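Local coordinates for protein cytochrome P450 268A2 Cyp268A2 (Mycobacterium marinum, PDB 6BLD) that belongs to the cytochrome P450 family of haem proteins and holds a haem together with (3E,5E)-6,10-dimethylundeca-3,5,9-trien-2-one in its interior, at residues S167-G171 and D229-S233; R266-H271 and V409-R413. All blocks are in the same frame, centred on the assembly; numbering follows the deposited sequence.

Contact 1: S167-G171 and D229-S233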
# COMPACT_ATOMS: atom_id res chain seq x y z
N SER A 167 1.77 15.64 4.18
CA SER A 167 1.42 17.03 3.94
C SER A 167 2.61 17.96 4.17
O SER A 167 2.70 19.01 3.52
CB SER A 167 0.25 17.45 4.83
OG SER A 167 -0.78 16.47 4.81
N ASP A 168 3.52 17.60 5.08
CA ASP A 168 4.70 18.42 5.29
C ASP A 168 5.60 18.41 4.06
O ASP A 168 6.23 19.42 3.73
CB ASP A 168 5.47 17.94 6.52
CG ASP A 168 4.90 18.48 7.81
OD1 ASP A 168 4.15 19.48 7.76
OD2 ASP A 168 5.20 17.90 8.88
N MET A 169 5.67 17.28 3.36
CA MET A 169 6.51 17.18 2.17
C MET A 169 5.88 17.89 0.98
O MET A 169 6.53 18.68 0.30
CB MET A 169 6.78 15.71 1.83
CG MET A 169 7.54 14.96 2.90
SD MET A 169 7.72 13.22 2.50
CE MET A 169 8.28 13.31 0.80
N VAL A 170 4.60 17.62 0.73
CA VAL A 170 3.94 18.20 -0.44
C VAL A 170 3.54 19.65 -0.19
O VAL A 170 3.48 20.45 -1.14
CB VAL A 170 2.73 17.34 -0.84
CG1 VAL A 170 2.15 17.80 -2.17
CG2 VAL A 170 3.11 15.88 -0.89
N GLY A 171 3.27 20.02 1.06
CA GLY A 171 2.81 21.36 1.37
C GLY A 171 1.31 21.52 1.39
O GLY A 171 0.81 22.60 1.04
N ASP A 229 10.87 24.43 -2.38
CA ASP A 229 11.81 23.32 -2.39
C ASP A 229 11.13 21.97 -2.21
O ASP A 229 11.81 20.95 -2.08
CB ASP A 229 12.87 23.50 -1.30
CG ASP A 229 14.05 24.32 -1.77
OD1 ASP A 229 14.36 24.29 -2.98
OD2 ASP A 229 14.68 25.00 -0.92
N ASP A 230 9.80 21.94 -2.22
CA ASP A 230 9.06 20.74 -1.85
C ASP A 230 8.90 19.80 -3.04
O ASP A 230 9.41 20.03 -4.14
CB ASP A 230 7.70 21.12 -1.28
CG ASP A 230 6.78 21.71 -2.33
OD1 ASP A 230 6.15 20.93 -3.08
OD2 ASP A 230 6.71 22.95 -2.41
N LEU A 231 8.15 18.72 -2.81
CA LEU A 231 7.95 17.70 -3.82
C LEU A 231 7.03 18.18 -4.94
O LEU A 231 7.32 17.96 -6.12
CB LEU A 231 7.39 16.44 -3.17
CG LEU A 231 7.52 15.11 -3.88
CD1 LEU A 231 7.71 14.03 -2.85
CD2 LEU A 231 6.28 14.84 -4.71
N PHE A 232 5.93 18.83 -4.58
CA PHE A 232 4.97 19.29 -5.58
C PHE A 232 5.52 20.44 -6.41
O PHE A 232 5.21 20.54 -7.60
CB PHE A 232 3.67 19.72 -4.89
CG PHE A 232 2.43 19.40 -5.67
CD1 PHE A 232 2.24 18.13 -6.19
CD2 PHE A 232 1.47 20.36 -5.89
CE1 PHE A 232 1.10 17.83 -6.91
CE2 PHE A 232 0.33 20.07 -6.61
CZ PHE A 232 0.14 18.80 -7.12
N SER A 233 6.34 21.31 -5.80
CA SER A 233 6.92 22.42 -6.54
C SER A 233 7.73 21.94 -7.73
O SER A 233 7.59 22.45 -8.85
CB SER A 233 7.80 23.26 -5.61
OG SER A 233 7.04 23.93 -4.63
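V170, the last residue of helix 160-170, loses the most area here. Its CA lies 5.3 Å from the CA of L231, where helix 231-237 begins, and although its CA-to-CB bond points away, V170 CG1 reaches F232 CB at 3.7 Å. L219 of helix 201-225 touches both V170 and F232. M169 comes next, using side chain and backbone. Its methyl CE meets L231 CD1 at 3.8 Å, with F121 against both residues, while M169 O accepts a weak but nearly straight hydrogen bond from L231 N at 3.5 Å. L231, third in area, therefore gives both an apolar side chain and a backbone NH that the start of a helix leaves without an intrahelical acceptor. D230, whose CB lies 3.1 Å from M169 O, is the N-cap: D230 OD1 accepts from S233 N at 2.8 Å, and D230 OD2 takes a very short 2.4 Å bond from S233 OG and a salt bridge from R223. G171 leaves the helix with positive phi, a conformation suited to glycine. One helix thus ends where an Asp-capped helix starts, end against end, beside the long helix 247-278 in the helical part of the P450 fold.

Contact 2: R266-H271 and V409-R413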
# COMPACT_ATOMS: atom_id res chain seq x y z
N ARG A 266 -0.49 3.79 7.37
CA ARG A 266 -1.55 3.81 8.38
C ARG A 266 -1.97 2.39 8.76
O ARG A 266 -2.17 2.10 9.95
CB ARG A 266 -2.74 4.61 7.85
CG ARG A 266 -4.10 4.22 8.42
CD ARG A 266 -5.19 5.00 7.70
NE ARG A 266 -6.52 4.76 8.26
CZ ARG A 266 -7.54 5.61 8.15
NH1 ARG A 266 -7.38 6.76 7.50
NH2 ARG A 266 -8.71 5.32 8.68
N GLN A 267 -2.08 1.49 7.78
CA GLN A 267 -2.47 0.12 8.10
C GLN A 267 -1.33 -0.63 8.79
O GLN A 267 -1.57 -1.43 9.69
CB GLN A 267 -2.92 -0.62 6.84
CG GLN A 267 -4.07 0.04 6.09
CD GLN A 267 -5.19 0.52 6.99
OE1 GLN A 267 -5.55 -0.14 7.97
NE2 GLN A 267 -5.75 1.67 6.66
N THR A 268 -0.09 -0.38 8.36
CA THR A 268 1.05 -1.05 8.99
C THR A 268 1.18 -0.67 10.46
O THR A 268 1.58 -1.50 11.29
CB THR A 268 2.34 -0.71 8.24
OG1 THR A 268 2.18 -1.02 6.85
CG2 THR A 268 3.51 -1.52 8.78
N ILE A 269 0.84 0.57 10.81
CA ILE A 269 0.88 0.99 12.21
C ILE A 269 -0.19 0.26 13.02
O ILE A 269 0.08 -0.22 14.13
CB ILE A 269 0.74 2.52 12.33
CG1 ILE A 269 1.98 3.21 11.74
CG2 ILE A 269 0.53 2.93 13.78
CD1 ILE A 269 1.77 4.68 11.43
N SER A 270 -1.40 0.15 12.48
CA SER A 270 -2.47 -0.56 13.17
C SER A 270 -2.15 -2.05 13.30
O SER A 270 -2.30 -2.63 14.38
CB SER A 270 -3.80 -0.36 12.44
OG SER A 270 -4.20 1.00 12.49
N HIS A 271 -1.72 -2.67 12.20
CA HIS A 271 -1.33 -4.08 12.26
C HIS A 271 -0.14 -4.28 13.20
O HIS A 271 -0.04 -5.33 13.84
CB HIS A 271 -0.99 -4.60 10.86
CG HIS A 271 -2.17 -4.73 9.96
ND1 HIS A 271 -3.27 -5.49 10.27
CD2 HIS A 271 -2.42 -4.19 8.74
CE1 HIS A 271 -4.15 -5.42 9.29
NE2 HIS A 271 -3.66 -4.64 8.35
N VAL A 409 -6.15 -3.67 -0.27
CA VAL A 409 -5.41 -3.23 0.91
C VAL A 409 -5.87 -4.03 2.12
O VAL A 409 -7.08 -4.18 2.34
CB VAL A 409 -5.57 -1.72 1.15
CG1 VAL A 409 -5.00 -1.33 2.51
CG2 VAL A 409 -4.88 -0.93 0.05
N HIS A 410 -4.92 -4.55 2.89
CA HIS A 410 -5.17 -5.22 4.16
C HIS A 410 -5.32 -4.13 5.22
O HIS A 410 -4.34 -3.65 5.79
CB HIS A 410 -4.04 -6.19 4.49
CG HIS A 410 -4.31 -7.05 5.69
ND1 HIS A 410 -3.30 -7.49 6.52
CD2 HIS A 410 -5.46 -7.56 6.19
CE1 HIS A 410 -3.82 -8.23 7.49
NE2 HIS A 410 -5.12 -8.29 7.31
N ALA A 411 -6.56 -3.73 5.49
CA ALA A 411 -6.83 -2.53 6.26
C ALA A 411 -7.61 -2.84 7.53
O ALA A 411 -8.39 -3.80 7.59
CB ALA A 411 -7.60 -1.50 5.43
N ILE A 412 -7.39 -2.02 8.55
CA ILE A 412 -8.15 -2.06 9.79
C ILE A 412 -8.98 -0.79 9.87
O ILE A 412 -8.43 0.32 9.92
CB ILE A 412 -7.23 -2.19 11.02
CG1 ILE A 412 -6.56 -3.57 11.05
CG2 ILE A 412 -8.00 -1.95 12.30
CD1 ILE A 412 -5.52 -3.73 12.14
N ARG A 413 -10.30 -0.94 9.86
CA ARG A 413 -11.19 0.22 9.91
C ARG A 413 -11.06 0.95 11.24
O ARG A 413 -10.86 2.17 11.27
CB ARG A 413 -12.63 -0.21 9.66
CG ARG A 413 -13.65 0.91 9.78
CD ARG A 413 -13.35 2.05 8.82
NE ARG A 413 -13.27 1.59 7.44
CZ ARG A 413 -12.57 2.20 6.49
NH1 ARG A 413 -11.87 3.29 6.77
NH2 ARG A 413 -12.56 1.71 5.25
O HOH W 1 -8.30 2.43 8.39
O HOH W 2 -5.67 1.27 10.18
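Two direct hydrogen bonds tie helix 247-278 to the chain entering strand 411-418, both between a helix side chain and the backbone of 409-413. Q267 OE1 accepts from I412 N at 2.7 Å, and H271 NE2 donates to H410 O at 2.8 Å, so two residues one helical turn apart hold neighbouring parts of the backbone. Two waters extend this network. Water 1 donates to I412 O (2.6 Å) and accepts from Q267 NE2 (3.2 Å) and, weakly, from R266 NH2 (2.9 Å). Water 2 donates to Q267 OE1 (2.6 Å) and I412 O (2.9 Å) and is also hydrogen-bonded to S270 OG (2.8 Å). Helix 247-278 is the long helix of the P450 fold that passes the haem; the segment 409-413 leads from the ligand pocket, near V409, into a small antiparallel sheet where A411 and R413 pair with strand 402-404. Aromatic contact comes from the H271 and H410 rings, an offset stack with centroids 4.1 Å apart and planes at 19°; H410 ND1 is hydrogen-bonded to A305 O. Van der Waals contacts complete the interface: I412 CD1 lies 3.8 Å from S270 CB and packs obliquely on the H271 ring, 3.4 Å from H271 ND1, and Q267 CG meets V409 CG1 at 3.9 Å. Like charges also approach, with R266 NH2 4.2 Å from R413 NH1, but D185 forms a salt bridge with R413 and a long, weak ion pair with R266, and D192 pairs with R413 as well.

Overall arrangement
The two contacts come in series along the chain: contact 1 closes at S233 before contact 2 opens at R266. Their centres are 25 Å apart, their nearest atoms about 12 Å. Helix 247-278 connects them: it directly follows helix 231-237 of contact 1, its residues F253 and L257 touch L231, and its 266-271 part forms contact 2. The centre of contact 1, which joins two helix ends, lies about 20 Å from the chain centre; that of contact 2, which joins helix to strand near the bound trienone and the haem, about 9 Å. The same helix, which lines the ligand pocket with L256, V259, A260 and T264, is thus packed at two places along its length.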